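PDB 3TWO: mannitol dehydrogenase from Helicobacter pylori, which probably catalyses the NADP(H)-dependent interconversion of cinnamyl alcohols and the corresponding aldehydes, as a zinc-containing medium-chain alcohol dehydrogenase. Local coordinates for residues R30-D35 with G68-V73; C90-C95 with I136-N141. All coordinates share one frame; numbering follows the deposited sequence.

Contact 1: residues R30-D35 with G68-V73; sequences RDVLID and GIIKEV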
loop_
_atom_site.group_PDB
_atom_site.type_symbol
_atom_site.label_atom_id
_atom_site.label_comp_id
_atom_site.label_asym_id
_atom_site.label_seq_id
_atom_site.Cartn_x
_atom_site.Cartn_y
_atom_site.Cartn_z
ATOM N N ARG B 30 -22.881 -3.724 33.691
ATOM C CA ARG B 30 -21.455 -3.620 33.310
ATOM C C ARG B 30 -20.990 -2.220 32.887
ATOM O O ARG B 30 -19.869 -2.077 32.406
ATOM C CB ARG B 30 -21.120 -4.545 32.138
ATOM C CG ARG B 30 -21.244 -6.032 32.352
ATOM C CD ARG B 30 -20.111 -6.583 33.188
ATOM N NE ARG B 30 -20.684 -7.032 34.429
ATOM C CZ ARG B 30 -20.873 -8.314 34.761
ATOM N NH1 ARG B 30 -20.478 -9.303 33.948
ATOM N NH2 ARG B 30 -21.459 -8.603 35.920
ATOM N N ASP B 31 -21.843 -1.205 33.013
ATOM C CA ASP B 31 -21.500 0.171 32.581
ATOM C C ASP B 31 -20.857 0.958 33.724
ATOM O O ASP B 31 -21.021 0.624 34.912
ATOM C CB ASP B 31 -22.767 0.944 32.151
ATOM C CG ASP B 31 -23.384 0.427 30.856
ATOM O OD1 ASP B 31 -22.637 -0.096 29.997
ATOM O OD2 ASP B 31 -24.632 0.557 30.699
ATOM N N VAL B 32 -20.178 2.032 33.354
ATOM C CA VAL B 32 -19.808 3.088 34.296
ATOM C C VAL B 32 -20.262 4.444 33.758
ATOM O O VAL B 32 -20.310 4.661 32.543
ATOM C CB VAL B 32 -18.271 3.140 34.522
ATOM C CG1 VAL B 32 -17.803 1.784 35.022
ATOM C CG2 VAL B 32 -17.500 3.552 33.219
ATOM N N LEU B 33 -20.622 5.323 34.684
ATOM C CA LEU B 33 -21.027 6.712 34.428
ATOM C C LEU B 33 -19.822 7.567 34.757
ATOM O O LEU B 33 -19.329 7.554 35.887
ATOM C CB LEU B 33 -22.181 7.098 35.380
ATOM C CG LEU B 33 -22.614 8.556 35.485
ATOM C CD1 LEU B 33 -22.826 9.122 34.123
ATOM C CD2 LEU B 33 -23.902 8.710 36.397
ATOM N N ILE B 34 -19.347 8.304 33.768
ATOM C CA ILE B 34 -18.168 9.113 33.883
ATOM C C ILE B 34 -18.582 10.554 33.815
ATOM O O ILE B 34 -19.305 10.956 32.888
ATOM C CB ILE B 34 -17.213 8.786 32.722
ATOM C CG1 ILE B 34 -16.683 7.329 32.860
ATOM C CG2 ILE B 34 -16.113 9.862 32.635
ATOM C CD1 ILE B 34 -15.959 6.750 31.608
ATOM N N ASP B 35 -18.148 11.333 34.796
ATOM C CA ASP B 35 -18.210 12.786 34.719
ATOM C C ASP B 35 -17.016 13.260 33.898
ATOM O O ASP B 35 -15.880 12.980 34.263
ATOM C CB ASP B 35 -18.083 13.434 36.113
ATOM C CG ASP B 35 -19.414 13.823 36.695
ATOM O OD1 ASP B 35 -20.440 13.180 36.384
ATOM O OD2 ASP B 35 -19.436 14.794 37.491
ATOM N N GLY B 68 -11.958 11.883 32.512
ATOM C CA GLY B 68 -12.901 12.213 33.582
ATOM C C GLY B 68 -12.772 11.347 34.816
ATOM O O GLY B 68 -11.765 10.642 35.015
ATOM N N ILE B 69 -13.835 11.350 35.621
ATOM C CA ILE B 69 -13.871 10.609 36.906
ATOM C C ILE B 69 -15.130 9.752 36.954
ATOM O O ILE B 69 -16.235 10.199 36.521
ATOM C CB ILE B 69 -13.830 11.594 38.099
ATOM C CG1 ILE B 69 -12.495 12.338 38.045
ATOM C CG2 ILE B 69 -13.989 10.830 39.498
ATOM C CD1 ILE B 69 -12.305 13.537 38.979
ATOM N N ILE B 70 -14.971 8.541 37.484
ATOM C CA ILE B 70 -16.095 7.647 37.636
ATOM C C ILE B 70 -16.963 8.096 38.793
ATOM O O ILE B 70 -16.531 8.144 39.952
ATOM C CB ILE B 70 -15.658 6.214 37.750
ATOM C CG1 ILE B 70 -14.997 5.824 36.386
ATOM C CG2 ILE B 70 -16.837 5.312 38.185
ATOM C CD1 ILE B 70 -15.082 4.375 36.003
ATOM N N LYS B 71 -18.167 8.488 38.430
ATOM C CA LYS B 71 -19.215 8.871 39.357
ATOM C C LYS B 71 -20.053 7.664 39.806
ATOM O O LYS B 71 -20.490 7.630 40.934
ATOM C CB LYS B 71 -20.100 9.914 38.680
ATOM C CG LYS B 71 -21.192 10.559 39.541
ATOM C CD LYS B 71 -22.134 11.364 38.602
ATOM C CE LYS B 71 -22.924 12.477 39.296
ATOM N NZ LYS B 71 -22.029 13.678 39.352
ATOM N N GLU B 72 -20.293 6.678 38.937
ATOM C CA GLU B 72 -21.158 5.545 39.308
ATOM C C GLU B 72 -20.778 4.286 38.575
ATOM O O GLU B 72 -20.221 4.345 37.476
ATOM C CB GLU B 72 -22.622 5.819 38.983
ATOM C CG GLU B 72 -23.336 6.706 39.935
ATOM C CD GLU B 72 -24.745 7.017 39.430
ATOM O OE1 GLU B 72 -25.339 6.151 38.705
ATOM O OE2 GLU B 72 -25.227 8.138 39.737
ATOM N N VAL B 73 -21.064 3.135 39.169
ATOM C CA VAL B 73 -20.771 1.845 38.470
ATOM C C VAL B 73 -21.983 0.930 38.560
ATOM O O VAL B 73 -22.728 0.971 39.553
ATOM C CB VAL B 73 -19.489 1.107 39.006
ATOM C CG1 VAL B 73 -18.247 1.968 38.802
ATOM C CG2 VAL B 73 -19.633 0.755 40.457
#
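Val32 to Asp35 pair antiparallel with Ile69 to Val73, the two strand segments running at 135° to each other and approaching to 4.5 Å between axes. The register slips by one residue between Leu33 and Ile34, where a classic beta bulge sets Lys71 and Glu72 together opposite Leu33. Its signature is the shared acceptor Leu33 O, which takes Lys71 N at 2.9 Å and, more weakly, Glu72 N at 3.3 Å. Beyond the bulge the pairing is regular again, with Asp35 and Ile69 bonded in both directions through their backbones.

On one face Ile70 reaches across to Val32, its CD1 lying 3.7 Å from Val32 CB and close to both methyls, while Val32 CG1 meets Val73 CG1 at the end of the row. Phe80 and the strand 85-88 add to this apolar face around Ile70. On the other face Leu33 and Glu72 run alongside each other off the sheet. With CG anti to its backbone N (chi1 169°), Leu33 sets CD2 against the Glu72 carboxylate group, 3.6 Å from CD. Lys71 stretches out along the same side and bends only at its last torsion (chi4 84°), which brings NZ to 3.4 Å from Asp35 OD2 and about as far from OD1. Its CD also packs on OD1, at 3.3 Å.

The salt bridge is therefore long and divided over both carboxylate oxygens, and Lys344 makes a further weak, long ion pair with OD2. This arrangement joins neighbouring strands of the GroES-like domain sheet chiefly by backbone bonds and branched aliphatic packing, with the bulge placing Lys71 where its charge would partly offset that of Asp35.

Contact 2: residues C90-C95 with I136-N141; sequences CFVNSC and IVVDEN. With ZN (zinc ion), chain H.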
loop_
_atom_site.group_PDB
_atom_site.type_symbol
_atom_site.label_atom_id
_atom_site.label_comp_id
_atom_site.label_asym_id
_atom_site.label_seq_id
_atom_site.Cartn_x
_atom_site.Cartn_y
_atom_site.Cartn_z
ATOM N N CYS B 90 -12.326 6.668 20.890
ATOM C CA CYS B 90 -13.181 6.698 19.699
ATOM C C CYS B 90 -14.339 5.709 19.625
ATOM O O CYS B 90 -15.199 5.858 18.720
ATOM C CB CYS B 90 -12.312 6.483 18.437
ATOM S SG CYS B 90 -11.120 7.819 18.287
ATOM N N PHE B 91 -14.348 4.676 20.484
ATOM C CA PHE B 91 -15.509 3.770 20.485
ATOM C C PHE B 91 -15.852 3.319 21.899
ATOM O O PHE B 91 -14.978 3.319 22.767
ATOM C CB PHE B 91 -15.333 2.565 19.541
ATOM C CG PHE B 91 -14.046 1.829 19.778
ATOM C CD1 PHE B 91 -13.974 0.823 20.727
ATOM C CD2 PHE B 91 -12.895 2.167 19.066
ATOM C CE1 PHE B 91 -12.771 0.146 20.965
ATOM C CE2 PHE B 91 -11.712 1.486 19.275
ATOM C CZ PHE B 91 -11.655 0.475 20.243
ATOM N N VAL B 92 -17.117 2.956 22.113
ATOM C CA VAL B 92 -17.638 2.668 23.435
ATOM C C VAL B 92 -18.253 1.271 23.549
ATOM O O VAL B 92 -18.789 0.889 24.614
ATOM C CB VAL B 92 -18.740 3.681 23.841
ATOM C CG1 VAL B 92 -18.177 5.040 23.932
ATOM C CG2 VAL B 92 -19.938 3.663 22.799
ATOM N N ASN B 93 -18.202 0.510 22.479
ATOM C CA ASN B 93 -18.777 -0.858 22.481
ATOM C C ASN B 93 -18.422 -1.589 21.190
ATOM O O ASN B 93 -18.024 -0.913 20.223
ATOM C CB ASN B 93 -20.299 -0.814 22.628
ATOM C CG ASN B 93 -20.809 -1.910 23.565
ATOM O OD1 ASN B 93 -20.136 -2.913 23.755
ATOM N ND2 ASN B 93 -21.946 -1.664 24.239
ATOM N N SER B 94 -18.513 -2.942 21.203
ATOM C CA SER B 94 -18.325 -3.804 20.031
ATOM C C SER B 94 -18.935 -5.168 20.331
ATOM O O SER B 94 -19.443 -5.359 21.420
ATOM C CB SER B 94 -16.837 -3.935 19.629
ATOM O OG SER B 94 -16.061 -4.589 20.635
ATOM N N CYS B 95 -18.851 -6.130 19.405
ATOM C CA CYS B 95 -19.727 -7.325 19.525
ATOM C C CYS B 95 -19.089 -8.326 20.501
ATOM O O CYS B 95 -19.788 -9.107 21.125
ATOM C CB CYS B 95 -20.029 -8.015 18.169
ATOM S SG CYS B 95 -18.681 -9.131 17.623
ATOM N N ILE B 136 -20.829 10.687 30.328
ATOM C CA ILE B 136 -20.941 9.659 29.307
ATOM C C ILE B 136 -21.080 8.327 30.054
ATOM O O ILE B 136 -20.554 8.184 31.211
ATOM C CB ILE B 136 -19.743 9.659 28.305
ATOM C CG1 ILE B 136 -20.087 8.839 27.057
ATOM C CG2 ILE B 136 -18.448 9.148 28.940
ATOM C CD1 ILE B 136 -19.079 8.928 25.959
ATOM N N VAL B 137 -21.831 7.393 29.456
ATOM C CA VAL B 137 -22.074 6.060 30.057
ATOM C C VAL B 137 -21.404 5.019 29.155
ATOM O O VAL B 137 -21.785 4.908 27.995
ATOM C CB VAL B 137 -23.630 5.742 30.200
ATOM C CG1 VAL B 137 -23.874 4.390 30.877
ATOM C CG2 VAL B 137 -24.339 6.843 30.984
ATOM N N VAL B 138 -20.409 4.290 29.662
ATOM C CA VAL B 138 -19.600 3.401 28.842
ATOM C C VAL B 138 -19.481 2.000 29.463
ATOM O O VAL B 138 -19.239 1.887 30.680
ATOM C CB VAL B 138 -18.171 3.989 28.632
ATOM C CG1 VAL B 138 -17.371 3.112 27.683
ATOM C CG2 VAL B 138 -18.238 5.418 28.092
ATOM N N ASP B 139 -19.675 0.948 28.634
ATOM C CA ASP B 139 -19.380 -0.450 29.045
ATOM C C ASP B 139 -17.914 -0.499 29.582
ATOM O O ASP B 139 -17.007 0.079 28.953
ATOM C CB ASP B 139 -19.533 -1.403 27.861
ATOM C CG ASP B 139 -19.269 -2.877 28.242
ATOM O OD1 ASP B 139 -18.115 -3.213 28.497
ATOM O OD2 ASP B 139 -20.216 -3.702 28.303
ATOM N N GLU B 140 -17.714 -1.134 30.735
ATOM C CA GLU B 140 -16.405 -1.087 31.435
ATOM C C GLU B 140 -15.194 -1.584 30.655
ATOM O O GLU B 140 -14.053 -1.214 31.010
ATOM C CB GLU B 140 -16.441 -1.830 32.784
ATOM C CG GLU B 140 -16.960 -3.244 32.676
ATOM C CD GLU B 140 -16.557 -4.113 33.843
ATOM O OE1 GLU B 140 -16.852 -5.338 33.783
ATOM O OE2 GLU B 140 -15.942 -3.584 34.798
ATOM N N ASN B 141 -15.433 -2.405 29.624
ATOM C CA ASN B 141 -14.345 -2.969 28.777
ATOM C C ASN B 141 -13.794 -2.029 27.725
ATOM O O ASN B 141 -12.916 -2.414 26.973
ATOM C CB ASN B 141 -14.773 -4.285 28.141
ATOM C CG ASN B 141 -15.181 -5.283 29.199
ATOM O OD1 ASN B 141 -14.340 -5.920 29.815
ATOM N ND2 ASN B 141 -16.493 -5.346 29.490
HETATM ZN ZN ZN H . -16.799 -7.773 17.132
#
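Val92 packs against Val138 where the chain of segment 90-95 bends beside the strand end 136-139, and this pair forms the tighter, buried part of a small contact that buries 172 Å² in all. The two valine side chains cross at about a right angle: Val138 CG1, anti to its backbone N (chi1 -175°), lies 4.1 Å from Val92 CB and also faces Val92 O, while its CG2 approaches Val92 CG1. Asp139 CB meets the same Val92 O at 4.0 Å.

The looser touches are Ile136 CD1, 4.5 Å from Val92 CG1 though still buried, and Asn93 ND2, 4.4 Å from Asp139 CB. Solvent lies toward Asp139 and Asn141, both partly exposed. There Asp139 OD1 accepts Asn141 N at 3.0 Å in an Asx turn, on the anti side, and Asn141 ND2 at 2.9 Å through the syn lone pair. Two donors thus fix the carboxylate's rotation. Asn93 OD1 is held chiefly by Lys96 NZ, with a weak bond from Ser94 N.

Past Asn93 the segment approaches the four-cysteine site, where Cys95 SG binds a zinc ion at 2.4 Å together with Cys98, Cys101 and Cys109, the structural zinc of this family. The contact itself rests on van der Waals packing, of valine methyls on each other and of Val138 CG1 and Asp139 CB on Val92 O, with no hydrogen bond between the segments.

Contact 1 and contact 2 lie about 12 Å apart, centre to centre, within the GroES-like domain, and both segments of contact 1 precede those of contact 2 in the chain. Strand 31-40 is flanked antiparallel by both 65-73 and 135-139, and probable backbone bonds of 2.8 Å join Val32 N to Val138 O and Ile34 N to Ile136 O. Leu33 CD1 also packs on Ile136 O. The larger sheet holds both segments of contact 1 and strand 135-139 of contact 2, while 91-93 pairs with 113-114 in a small separate sheet. Contact 2 thus joins the two sheets by packing, next to the segment leading into the four-cysteine zinc site.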